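Local atomic coordinates of transglutaminase-like enzymes, putative cysteine protease (PDB entry 3ISR), a protein that probably acts as a cysteine protease of the transglutaminase-like superfamily. Residues B[34-39]-B[239-244]; B[43-48]-B[87-92]; B[211-216]-B[264-269]. All coordinates share one frame; numbering follows the deposited sequence.

Contact 1: B[34-39]-B[239-244]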
# COMPACT_ATOMS: atom_id res chain seq x y z
N VAL B 34 15.98 15.51 -22.17
CA VAL B 34 16.42 16.87 -21.84
C VAL B 34 16.20 17.92 -22.94
O VAL B 34 16.17 19.12 -22.65
CB VAL B 34 17.93 16.91 -21.36
CG1 VAL B 34 18.15 15.97 -20.17
CG2 VAL B 34 18.89 16.58 -22.49
N HIS B 35 16.05 17.47 -24.19
CA HIS B 35 15.78 18.35 -25.33
C HIS B 35 14.44 19.08 -25.25
O HIS B 35 13.42 18.48 -24.84
CB HIS B 35 15.75 17.53 -26.61
CG HIS B 35 17.11 17.13 -27.09
ND1 HIS B 35 17.84 16.13 -26.48
CD2 HIS B 35 17.87 17.59 -28.11
CE1 HIS B 35 19.00 16.00 -27.11
NE2 HIS B 35 19.04 16.88 -28.10
N ALA B 36 14.41 20.33 -25.69
CA ALA B 36 13.15 21.04 -25.82
C ALA B 36 12.35 20.40 -26.94
O ALA B 36 12.93 19.89 -27.91
CB ALA B 36 13.38 22.53 -26.12
N LEU B 37 11.03 20.36 -26.80
CA LEU B 37 10.18 19.79 -27.83
C LEU B 37 10.01 20.79 -28.97
O LEU B 37 10.06 22.00 -28.74
CB LEU B 37 8.80 19.44 -27.25
CG LEU B 37 7.95 18.41 -28.01
CD1 LEU B 37 8.60 17.02 -28.10
CD2 LEU B 37 6.56 18.29 -27.37
N ARG B 38 9.84 20.27 -30.19
CA ARG B 38 9.44 21.06 -31.36
C ARG B 38 7.95 20.85 -31.59
O ARG B 38 7.51 19.71 -31.80
CB ARG B 38 10.18 20.59 -32.60
CG ARG B 38 11.61 21.00 -32.65
CD ARG B 38 12.14 20.81 -34.06
NE ARG B 38 13.51 21.29 -34.17
CZ ARG B 38 14.58 20.55 -33.91
NH1 ARG B 38 14.44 19.29 -33.51
NH2 ARG B 38 15.80 21.07 -34.03
N THR B 39 7.19 21.93 -31.53
CA THR B 39 5.75 21.88 -31.76
C THR B 39 5.36 23.00 -32.71
O THR B 39 6.20 23.81 -33.12
CB THR B 39 4.96 22.04 -30.44
OG1 THR B 39 5.13 23.37 -29.92
CG2 THR B 39 5.43 21.02 -29.39
N GLY B 239 6.51 31.25 -18.17
CA GLY B 239 7.96 31.06 -18.22
C GLY B 239 8.44 29.64 -18.52
O GLY B 239 9.63 29.36 -18.44
N LEU B 240 7.51 28.76 -18.90
CA LEU B 240 7.84 27.35 -19.16
C LEU B 240 8.24 27.04 -20.59
O LEU B 240 7.61 27.49 -21.55
CB LEU B 240 6.66 26.44 -18.77
CG LEU B 240 6.34 26.38 -17.28
CD1 LEU B 240 4.92 25.81 -17.07
CD2 LEU B 240 7.36 25.54 -16.53
N VAL B 241 9.29 26.25 -20.73
CA VAL B 241 9.69 25.72 -22.03
C VAL B 241 9.50 24.22 -21.99
O VAL B 241 10.12 23.54 -21.15
CB VAL B 241 11.14 26.10 -22.36
CG1 VAL B 241 11.58 25.46 -23.66
CG2 VAL B 241 11.27 27.63 -22.42
N LYS B 242 8.67 23.70 -22.89
CA LYS B 242 8.24 22.31 -22.83
C LYS B 242 9.31 21.33 -23.24
O LYS B 242 9.92 21.46 -24.30
CB LYS B 242 7.01 22.08 -23.72
CG LYS B 242 6.47 20.63 -23.63
CD LYS B 242 5.38 20.37 -24.67
CE LYS B 242 4.07 21.07 -24.31
NZ LYS B 242 2.96 20.83 -25.30
N ILE B 243 9.49 20.31 -22.42
CA ILE B 243 10.32 19.18 -22.77
C ILE B 243 9.44 18.03 -23.22
O ILE B 243 9.59 17.54 -24.34
CB ILE B 243 11.20 18.75 -21.58
CG1 ILE B 243 12.26 19.81 -21.34
CG2 ILE B 243 11.84 17.36 -21.83
CD1 ILE B 243 12.86 19.73 -19.94
N ALA B 244 8.53 17.58 -22.34
CA ALA B 244 7.63 16.50 -22.72
C ALA B 244 6.25 16.62 -22.11
O ALA B 244 6.05 17.34 -21.12
CB ALA B 244 8.24 15.14 -22.35
O HOH W 1 11.58 16.44 -25.48
O HOH W 2 4.23 23.48 -27.16

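Contact 2: B[43-48]-B[87-92]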
# COMPACT_ATOMS: atom_id res chain seq x y z
N HIS B 43 9.43 26.65 -31.01
CA HIS B 43 10.45 26.47 -32.04
C HIS B 43 11.85 26.58 -31.44
O HIS B 43 12.13 27.47 -30.61
CB HIS B 43 10.28 27.50 -33.17
CG HIS B 43 8.86 27.64 -33.64
ND1 HIS B 43 8.34 26.91 -34.68
CD2 HIS B 43 7.84 28.40 -33.17
CE1 HIS B 43 7.07 27.22 -34.85
NE2 HIS B 43 6.74 28.12 -33.94
N ILE B 44 12.72 25.67 -31.86
CA ILE B 44 14.09 25.71 -31.45
C ILE B 44 14.86 26.46 -32.54
O ILE B 44 14.96 26.01 -33.69
CB ILE B 44 14.65 24.30 -31.22
CG1 ILE B 44 13.82 23.58 -30.13
CG2 ILE B 44 16.11 24.36 -30.82
CD1 ILE B 44 13.94 22.10 -30.16
N LEU B 45 15.36 27.63 -32.16
CA LEU B 45 16.11 28.48 -33.07
C LEU B 45 17.53 27.93 -33.18
O LEU B 45 18.11 27.93 -34.26
CB LEU B 45 16.07 29.93 -32.59
CG LEU B 45 14.65 30.39 -32.23
CD1 LEU B 45 14.62 31.70 -31.44
CD2 LEU B 45 13.73 30.48 -33.47
N ASP B 46 18.05 27.42 -32.06
CA ASP B 46 19.38 26.80 -31.98
C ASP B 46 19.50 25.83 -30.78
O ASP B 46 18.98 26.11 -29.70
CB ASP B 46 20.42 27.91 -31.84
CG ASP B 46 21.84 27.41 -31.93
OD1 ASP B 46 22.17 26.69 -32.90
OD2 ASP B 46 22.63 27.76 -31.03
N GLU B 47 20.18 24.70 -30.98
CA GLU B 47 20.50 23.78 -29.88
C GLU B 47 21.85 23.09 -30.06
O GLU B 47 22.30 22.88 -31.19
CB GLU B 47 19.38 22.74 -29.67
CG GLU B 47 19.26 21.70 -30.79
CD GLU B 47 18.17 20.66 -30.54
OE1 GLU B 47 17.44 20.77 -29.53
OE2 GLU B 47 18.03 19.75 -31.37
N SER B 48 22.46 22.71 -28.94
CA SER B 48 23.73 21.97 -28.93
C SER B 48 23.76 20.91 -27.81
O SER B 48 23.38 21.20 -26.67
CB SER B 48 24.90 22.96 -28.80
OG SER B 48 26.11 22.29 -28.50
N THR B 87 18.31 27.79 -27.61
CA THR B 87 17.58 29.04 -27.68
C THR B 87 16.24 28.68 -28.28
O THR B 87 16.19 28.02 -29.32
CB THR B 87 18.32 30.04 -28.60
OG1 THR B 87 19.67 30.15 -28.15
CG2 THR B 87 17.66 31.39 -28.56
N VAL B 88 15.17 29.12 -27.63
CA VAL B 88 13.84 28.63 -27.94
C VAL B 88 12.81 29.74 -27.86
O VAL B 88 12.89 30.61 -26.99
CB VAL B 88 13.44 27.49 -26.95
CG1 VAL B 88 11.99 27.06 -27.15
CG2 VAL B 88 14.35 26.29 -27.13
N ASP B 89 11.84 29.72 -28.77
CA ASP B 89 10.70 30.60 -28.64
C ASP B 89 9.46 29.77 -28.34
O ASP B 89 9.31 28.65 -28.84
CB ASP B 89 10.50 31.47 -29.88
CG ASP B 89 9.64 30.80 -30.94
OD1 ASP B 89 8.40 31.05 -30.97
OD2 ASP B 89 10.19 30.01 -31.72
N THR B 90 8.59 30.31 -27.51
CA THR B 90 7.31 29.69 -27.22
C THR B 90 6.22 30.70 -27.53
O THR B 90 6.49 31.90 -27.63
CB THR B 90 7.19 29.30 -25.72
OG1 THR B 90 7.17 30.49 -24.92
CG2 THR B 90 8.37 28.43 -25.29
N GLN B 91 4.99 30.22 -27.71
CA GLN B 91 3.85 31.12 -27.70
C GLN B 91 2.69 30.48 -26.93
O GLN B 91 2.59 29.26 -26.85
CB GLN B 91 3.44 31.55 -29.13
CG GLN B 91 2.55 30.58 -29.92
CD GLN B 91 2.39 30.97 -31.40
OE1 GLN B 91 1.62 30.34 -32.15
NE2 GLN B 91 3.11 32.01 -31.83
N TYR B 92 1.84 31.32 -26.35
CA TYR B 92 0.69 30.81 -25.62
C TYR B 92 -0.54 31.66 -25.85
O TYR B 92 -0.45 32.84 -26.26
CB TYR B 92 0.99 30.71 -24.12
CG TYR B 92 1.29 32.03 -23.43
CD1 TYR B 92 0.27 32.79 -22.85
CD2 TYR B 92 2.60 32.49 -23.33
CE1 TYR B 92 0.55 34.00 -22.21
CE2 TYR B 92 2.88 33.68 -22.68
CZ TYR B 92 1.86 34.43 -22.12
OH TYR B 92 2.17 35.61 -21.49

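Contact 3: B[211-216]-B[264-269]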
# COMPACT_ATOMS: atom_id res chain seq x y z
N PRO B 211 15.15 27.03 -6.23
CA PRO B 211 16.45 26.85 -6.90
C PRO B 211 16.22 26.27 -8.31
O PRO B 211 15.26 25.53 -8.49
CB PRO B 211 17.16 25.83 -6.01
CG PRO B 211 16.04 24.96 -5.48
CD PRO B 211 14.86 25.92 -5.29
N PRO B 212 17.08 26.62 -9.28
CA PRO B 212 16.86 26.18 -10.67
C PRO B 212 16.93 24.65 -10.82
O PRO B 212 17.76 24.00 -10.21
CB PRO B 212 18.00 26.86 -11.44
CG PRO B 212 19.02 27.22 -10.40
CD PRO B 212 18.24 27.52 -9.17
N ASP B 213 16.02 24.10 -11.63
CA ASP B 213 15.87 22.65 -11.75
C ASP B 213 14.93 22.36 -12.92
O ASP B 213 14.35 23.28 -13.47
CB ASP B 213 15.28 22.07 -10.46
CG ASP B 213 15.54 20.60 -10.29
OD1 ASP B 213 16.00 19.94 -11.25
OD2 ASP B 213 15.29 20.09 -9.18
N PHE B 214 14.80 21.09 -13.31
CA PHE B 214 13.73 20.69 -14.24
C PHE B 214 12.43 20.83 -13.49
O PHE B 214 12.42 20.75 -12.26
CB PHE B 214 13.90 19.23 -14.69
CG PHE B 214 15.06 19.01 -15.62
CD1 PHE B 214 15.04 19.51 -16.91
CD2 PHE B 214 16.18 18.30 -15.20
CE1 PHE B 214 16.12 19.30 -17.79
CE2 PHE B 214 17.27 18.08 -16.08
CZ PHE B 214 17.22 18.58 -17.37
N HIS B 215 11.34 21.08 -14.19
CA HIS B 215 10.10 21.32 -13.51
C HIS B 215 9.05 20.39 -14.06
O HIS B 215 9.12 19.99 -15.21
CB HIS B 215 9.66 22.78 -13.68
CG HIS B 215 8.59 23.19 -12.72
ND1 HIS B 215 8.75 23.09 -11.35
CD2 HIS B 215 7.36 23.69 -12.92
CE1 HIS B 215 7.66 23.52 -10.75
NE2 HIS B 215 6.79 23.89 -11.68
N ALA B 216 8.09 20.02 -13.22
CA ALA B 216 6.96 19.19 -13.66
C ALA B 216 5.65 19.79 -13.20
O ALA B 216 5.54 20.24 -12.06
CB ALA B 216 7.12 17.74 -13.11
N THR B 264 26.25 12.84 -10.23
CA THR B 264 27.18 13.42 -9.28
C THR B 264 27.19 14.94 -9.35
O THR B 264 27.68 15.59 -8.42
CB THR B 264 28.62 12.86 -9.44
OG1 THR B 264 29.06 13.05 -10.79
CG2 THR B 264 28.67 11.37 -9.09
N ASN B 265 26.68 15.49 -10.45
CA ASN B 265 26.55 16.94 -10.66
C ASN B 265 25.34 17.15 -11.56
O ASN B 265 25.13 16.37 -12.49
CB ASN B 265 27.77 17.55 -11.39
CG ASN B 265 28.96 17.84 -10.48
OD1 ASN B 265 29.18 18.98 -10.07
ND2 ASN B 265 29.76 16.82 -10.20
N MSE B 266 24.55 18.19 -11.29
CA MSE B 266 23.42 18.56 -12.16
C MSE B 266 23.14 20.05 -12.10
O MSE B 266 23.08 20.63 -11.02
CB MSE B 266 22.15 17.76 -11.81
CG MSE B 266 21.05 17.90 -12.87
SE MSE B 266 19.37 16.90 -12.58
CE MSE B 266 18.66 17.97 -11.10
N HIS B 267 22.97 20.67 -13.27
CA HIS B 267 22.65 22.10 -13.37
C HIS B 267 21.58 22.28 -14.42
O HIS B 267 21.67 21.70 -15.49
CB HIS B 267 23.88 22.92 -13.78
CG HIS B 267 25.10 22.66 -12.94
ND1 HIS B 267 25.30 23.25 -11.71
CD2 HIS B 267 26.19 21.89 -13.17
CE1 HIS B 267 26.45 22.84 -11.21
NE2 HIS B 267 27.01 22.01 -12.07
N VAL B 268 20.55 23.06 -14.09
CA VAL B 268 19.48 23.38 -15.04
C VAL B 268 19.22 24.89 -14.97
O VAL B 268 19.19 25.48 -13.88
CB VAL B 268 18.20 22.58 -14.73
CG1 VAL B 268 17.13 22.78 -15.82
CG2 VAL B 268 18.53 21.10 -14.60
N GLU B 269 19.09 25.52 -16.14
CA GLU B 269 18.85 26.96 -16.22
C GLU B 269 17.91 27.34 -17.36
O GLU B 269 17.92 26.72 -18.43
CB GLU B 269 20.17 27.74 -16.34

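Contact 1: B[34-39]-B[239-244]
Leu37 and Lys242 carry the direct link. The backbone N of Leu37 donates to Lys242 O at 2.9 Å, and the N-H...O angle of 176° makes the bond almost straight. The same carbonyl lies 3.6 Å from Ala36 CA, a CA-H...O contact, and it takes a second hydrogen bond from the side-chain amide Gln42 NE2, so one main-chain oxygen is gripped by two donors. Side by side and pointing the same way, the two side chains continue the contact: Leu37 CD2 meets Lys242 CD at 3.6 Å. A long aliphatic stem ending in a charge suits this partly exposed place, because its CD methylene packs on Leu37 CD2 while NZ can reach water. A water 2.9 Å from Thr39 OG1 is also weakly bonded to Lys242 NZ. Thr39 OG1 in turn accepts Gln42 N, which probably helps hold the turn that brings Gln42 to the shared carbonyl. On the buried side Ile243 CG2 lies 3.6 Å from His35 O, its branched chain lying against the loop, while Leu37 CB comes equally near Ile243 O. Ala36 is small enough to let the loop pass close, its CB touching Val241 CG1 at 4.2 Å. Farther out, Ala36 O accepts Arg68 NH1 and Ala36 N donates to Tyr84 OH. Lys242 belongs to strand 240-246, outermost within this chain in a four-stranded antiparallel sheet; Ile243 and Ala244 both face Thr203 of strand 199-206 in a classic beta bulge, and a loop of the N-terminal domain range packs on this edge strand.

Contact 2: B[43-48]-B[87-92]
His43 and Asp89 face each other as an antiparallel hydrogen-bonded pair, His43 N reaching Asp89 O at 3.0 Å and Asp89 N returning to His43 O. Followed outward, the His43 side chain stays beside the Asp89 carboxylate: CB comes doubtfully close to OD2, ring CG follows at 3.3 Å from the same OD2, and CD2 lies 3.2 Å from OD2 and 3.5 Å from OD1. At the tip NE2 remains 4.5 Å from OD1, not in contact. Asp89 CG sits between its backbone N and carbonyl carbon (chi1 88°), the position from which its carboxylate meets His43. Ring and carboxylate planes are only 5° apart, and OD1 lies in the ring plane at its edge, where the C-H of CD2 meets the acid; a nearby carboxylate would be expected to favour a protonated ring. On the other face Ile44 CG1 packs on Val88 CG2 at 4.1 Å, branched residues well suited to extended strands. Next, Leu45 and Asp46 both face Thr87, a classic beta bulge: Thr87 O accepts Leu45 N and, weakly, Asp46 N, while Thr87 N donates to Asp46 O. Strand 78-96 thus runs between strand 43-52 and strand 12-24, where Val88 bonds Phe14 and Thr90 bonds Met12 through the backbone.

Contact 3: B[211-216]-B[264-269]
Phe214 and Val268 make the central apolar contact. Val268 CG2 sits over one face of the phenyl ring, 3.8 Å from its centroid and 21° off the normal, a CH-pi contact shifted toward the rim near Phe214 CE2. Val268 CG1, anti to its own backbone N (chi1 -173°), meets Asp213 C at 3.7 Å and also nears the ring at Phe214 CD1. A valine suits this spot because its two methyls both reach the ring while one of them also touches the backbone. The second kind of interaction is sulfur-aromatic, here with selenium: Met266 is selenomethionine, and its SE lies 5.4 Å from the Phe214 centroid, 79° off the normal, so it meets the edge of the ring whose face is covered by Val268. The chain bends at chi3 and carries CE across to Asp213, 3.3 Å from OD1, the two side chains crossing at about a right angle. Hydrogen bonding is internal to 211-216, with none found between the segments: Asp213 OD1 accepts Phe214 N through a bent bond on its anti side, out of the carboxylate plane. The rigid ring of Pro212 suits the loop just before strand 215-222. In that strand His215 NE2 bonds Asp230 OD2, consistent with the His-Asp pair of the Cys-His-Asp triad of transglutaminase-like enzymes. The Phe214 ring meets Tyr205 of strand 199-206 and Ile243 of strand 240-246, while strand 261-272 pairs on through Glu269 with His17 of strand 12-24. The contact thus packs the sheet of strand 215-222 against a strand of another sheet.

In chain order the segments run 34-39, 43-48, 87-92, 211-216, 239-244 and 264-269: contact 2 is nested inside the loop closed by contact 1, whereas contacts 1 and 3 cross. Contacts 1 and 2 have centres about 8 Å apart and touch, Ala36 and Arg38 resting on Ile44. Contacts 1 and 3, with centres about 14 Å apart, meet through Ile243 and Val34 on Phe214, and both reach the sheet of strands 199-206, 215-222 and 240-246. Contacts 2 and 3 share the six-stranded sheet, yet their nearest atoms stay about 9 Å apart. Contact 1 thus brings a loop of the N-terminal domain range, and contact 3 a late strand, onto the sheet carrying the probable catalytic histidine.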